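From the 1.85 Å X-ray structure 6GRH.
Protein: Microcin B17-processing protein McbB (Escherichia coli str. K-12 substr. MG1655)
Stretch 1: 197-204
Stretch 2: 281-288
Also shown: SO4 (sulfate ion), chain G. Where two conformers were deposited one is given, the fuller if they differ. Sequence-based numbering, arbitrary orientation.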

# COMPACT_ATOMS: atom_id res chain seq x y z
N ILE B 197 12.58 8.76 -8.01
CA ILE B 197 11.82 9.47 -9.04
C ILE B 197 10.96 8.49 -9.86
O ILE B 197 9.84 8.81 -10.22
CB ILE B 197 12.74 10.33 -9.91
CG1 ILE B 197 11.95 11.44 -10.60
CG2 ILE B 197 13.48 9.49 -10.93
CD1 ILE B 197 12.82 12.61 -10.97
N GLU B 198 11.45 7.27 -10.07
CA GLU B 198 10.67 6.21 -10.72
C GLU B 198 9.48 5.74 -9.87
O GLU B 198 8.41 5.45 -10.40
CB GLU B 198 11.57 5.03 -11.10
CG GLU B 198 12.56 5.42 -12.21
CD GLU B 198 11.89 5.78 -13.54
OE1 GLU B 198 10.79 5.24 -13.81
OE2 GLU B 198 12.49 6.59 -14.31
N ARG B 199 9.67 5.64 -8.56
CA ARG B 199 8.56 5.36 -7.65
C ARG B 199 7.46 6.44 -7.77
O ARG B 199 6.27 6.09 -7.89
CB ARG B 199 9.04 5.21 -6.21
CG ARG B 199 7.98 4.81 -5.20
CD ARG B 199 7.63 3.35 -5.31
NE ARG B 199 6.60 2.95 -4.36
CZ ARG B 199 5.27 3.01 -4.56
NH1 ARG B 199 4.73 3.49 -5.68
NH2 ARG B 199 4.47 2.58 -3.59
N TRP B 200 7.83 7.72 -7.78
CA TRP B 200 6.83 8.80 -7.86
C TRP B 200 6.19 8.89 -9.25
O TRP B 200 4.97 9.10 -9.36
CB TRP B 200 7.40 10.17 -7.46
CG TRP B 200 8.22 10.20 -6.19
CD1 TRP B 200 9.35 10.92 -5.99
CD2 TRP B 200 7.98 9.50 -4.96
NE1 TRP B 200 9.83 10.71 -4.74
CE2 TRP B 200 9.01 9.85 -4.07
CE3 TRP B 200 6.98 8.61 -4.52
CZ2 TRP B 200 9.09 9.35 -2.77
CZ3 TRP B 200 7.06 8.10 -3.22
CH2 TRP B 200 8.12 8.47 -2.37
N LEU B 201 6.99 8.72 -10.31
CA LEU B 201 6.42 8.75 -11.67
C LEU B 201 5.40 7.62 -11.93
O LEU B 201 4.37 7.86 -12.57
CB LEU B 201 7.51 8.78 -12.74
CG LEU B 201 8.34 10.07 -12.73
CD1 LEU B 201 9.46 9.95 -13.74
CD2 LEU B 201 7.54 11.32 -13.01
N SER B 202 5.69 6.43 -11.40
CA SER B 202 4.78 5.29 -11.41
C SER B 202 3.47 5.58 -10.67
O SER B 202 2.40 5.36 -11.22
CB SER B 202 5.45 4.05 -10.80
OG SER B 202 5.43 4.06 -9.37
N ARG B 203 3.58 6.06 -9.44
CA ARG B 203 2.40 6.43 -8.63
C ARG B 203 1.53 7.49 -9.32
O ARG B 203 0.30 7.45 -9.19
CB ARG B 203 2.78 6.89 -7.22
CG ARG B 203 1.64 7.53 -6.41
CD ARG B 203 2.04 7.82 -4.97
NE ARG B 203 2.30 6.57 -4.24
CZ ARG B 203 3.08 6.45 -3.16
NH1 ARG B 203 3.72 7.50 -2.64
NH2 ARG B 203 3.24 5.25 -2.61
N GLU B 204 2.14 8.43 -10.05
CA GLU B 204 1.36 9.48 -10.76
C GLU B 204 0.64 9.02 -12.03
O GLU B 204 -0.24 9.74 -12.54
CB GLU B 204 2.24 10.69 -11.11
CG GLU B 204 2.91 11.33 -9.90
CD GLU B 204 2.03 12.26 -9.08
OE1 GLU B 204 0.79 12.31 -9.28
OE2 GLU B 204 2.61 12.95 -8.23
N LYS B 281 6.15 10.69 4.77
CA LYS B 281 7.47 10.09 4.88
C LYS B 281 7.40 8.59 4.62
O LYS B 281 6.69 7.87 5.33
CB LYS B 281 8.04 10.37 6.28
CG LYS B 281 8.08 11.84 6.64
CD LYS B 281 8.70 12.08 8.01
CE LYS B 281 9.24 13.50 8.10
NZ LYS B 281 10.15 13.68 9.26
N GLU B 282 8.15 8.12 3.62
CA GLU B 282 7.95 6.82 2.99
C GLU B 282 9.28 6.22 2.54
O GLU B 282 10.02 6.88 1.84
CB GLU B 282 7.02 6.98 1.76
CG GLU B 282 6.51 5.69 1.15
CD GLU B 282 5.44 5.87 0.07
OE1 GLU B 282 5.13 7.02 -0.33
OE2 GLU B 282 4.87 4.84 -0.41
N PRO B 283 9.57 4.96 2.93
CA PRO B 283 10.78 4.31 2.41
C PRO B 283 10.49 3.79 1.01
O PRO B 283 9.44 3.21 0.80
CB PRO B 283 11.01 3.17 3.40
CG PRO B 283 9.62 2.81 3.91
CD PRO B 283 8.75 4.03 3.74
N VAL B 284 11.37 4.02 0.05
CA VAL B 284 11.17 3.47 -1.30
C VAL B 284 12.07 2.26 -1.49
O VAL B 284 13.13 2.19 -0.91
CB VAL B 284 11.39 4.52 -2.43
CG1 VAL B 284 10.69 5.83 -2.07
CG2 VAL B 284 12.85 4.73 -2.73
N ILE B 285 11.65 1.34 -2.34
CA ILE B 285 12.47 0.20 -2.73
C ILE B 285 13.46 0.61 -3.84
O ILE B 285 13.30 1.63 -4.50
CB ILE B 285 11.61 -1.01 -3.19
CG1 ILE B 285 10.80 -0.71 -4.45
CG2 ILE B 285 10.66 -1.43 -2.06
CD1 ILE B 285 10.14 -1.92 -5.05
N HIS B 286 14.50 -0.19 -3.99
CA HIS B 286 15.40 -0.07 -5.16
C HIS B 286 14.59 -0.34 -6.43
O HIS B 286 13.77 -1.26 -6.46
CB HIS B 286 16.54 -1.08 -5.08
CG HIS B 286 17.52 -0.79 -4.00
ND1 HIS B 286 17.39 -1.27 -2.72
CD2 HIS B 286 18.67 -0.08 -4.02
CE1 HIS B 286 18.41 -0.86 -1.99
NE2 HIS B 286 19.21 -0.14 -2.76
N TRP B 287 14.74 0.51 -7.43
CA TRP B 287 14.03 0.31 -8.67
C TRP B 287 14.72 -0.84 -9.43
O TRP B 287 15.96 -0.90 -9.51
CB TRP B 287 14.02 1.58 -9.48
CG TRP B 287 13.37 1.48 -10.79
CD1 TRP B 287 12.19 0.87 -11.09
CD2 TRP B 287 13.82 2.09 -12.00
NE1 TRP B 287 11.88 1.06 -12.40
CE2 TRP B 287 12.87 1.81 -12.99
CE3 TRP B 287 14.94 2.86 -12.33
CZ2 TRP B 287 13.00 2.27 -14.30
CZ3 TRP B 287 15.08 3.32 -13.64
CH2 TRP B 287 14.11 3.02 -14.61
N GLN B 288 13.92 -1.77 -9.91
CA GLN B 288 14.44 -2.95 -10.60
C GLN B 288 15.41 -2.64 -11.75
O GLN B 288 16.33 -3.43 -11.98
CB GLN B 288 13.30 -3.85 -11.11
CG GLN B 288 12.35 -3.18 -12.09
CD GLN B 288 11.10 -4.00 -12.32
OE1 GLN B 288 11.12 -5.24 -12.21
NE2 GLN B 288 9.99 -3.32 -12.59
S SO4 G . 1.15 3.13 -5.14
O1 SO4 G . 0.18 4.23 -4.92
O2 SO4 G . 0.47 1.91 -5.64
O3 SO4 G . 2.12 3.57 -6.16
O4 SO4 G . 1.79 2.83 -3.85
O HOH W 1 8.51 1.65 -2.52
O HOH W 2 5.38 2.25 -0.68
O HOH W 3 7.49 3.76 -1.51

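Glu 282, at the end of the strand portion of the second stretch, and Arg 203, on the helix, form the strongest link between the two segments. Their charged groups meet side by side in a bidentate salt bridge: Arg 203 NH1 donates to Glu 282 OE1 at 2.7 Å and Arg 203 NH2 donates to Glu 282 OE2 at 2.8 Å, both with nearly straight N-H...O angles. The two parallel hydrogen bonds match the two terminal nitrogens of a guanidinium to the two oxygens of a carboxylate, which is why an arginine suits this place. Glu 282 reaches the helix with chi1 and chi2 both t, an extended chain that carries its carboxylate from a buried position to the arginines. Arg 203, also extended through chi1 and chi2 (t, t), turns at chi3 (m) to meet it.

Arg 199, one helical turn earlier, adds charge rather than a direct hydrogen bond. Its NH2 lies 3.9 Å from Glu 282 OE2, a long salt bridge in which the oxygen sits well out of the guanidinium plane and no N-H points at it. Water 2 closes this gap, accepting from Arg 199 NH2 (3.1 Å) and donating to Glu 282 OE2 (2.7 Å). Water 1 ties the same side chain to the loop backbone, accepting from Arg 199 NE at 3.0 Å and from Ile 285 N at 3.2 Å.

The two arginines come close, with Arg 199 NH2 and Arg 203 NH2 3.1 Å apart; both are donors, so this is no hydrogen bond. Besides Glu 282, a sulfate ion, probably from the crystallisation liquor, offsets their like charges. Arg 199 NH1 donates to SO4 O3 and Arg 199 NH2 to SO4 O4, each at 2.7 Å, while Arg 203 NH2 reaches the same SO4 O4 at 3.1 Å and Arg 203 NE reaches SO4 O1 at 3.2 Å. Arg 203 NH2 thus serves both Glu 282 and the sulfate, one proton to each.

Beside this polar cluster, the buried Trp 200 brings the end of its indole to the second stretch, although its CA-to-CB bond points sideways. Glu 282 OE1 lies at the ring edge, 3.6 Å from Trp 200 CZ3, where the polarised C-H bonds of the rim suit a carboxylate oxygen. Trp 200 CH2 also packs at 3.7 Å against CG1 of Val 284, a compact, buried side chain whose CG1 is 4.3 Å from the aliphatic CG of Arg 199 as well.

Farther along, where the loop carries Trp 287, Glu 198 of the helix contributes its methylene rather than its charge. Its CG stands over one face of Trp 287, 3.4 Å from the centroid of the six-membered ring and 7° off the normal, a CH-pi contact; Glu 198 OE2 is hydrogen-bonded elsewhere in the structure. In all, 367 Å² is buried between the stretches, with Glu 282 and Glu 198 contributing the largest shares.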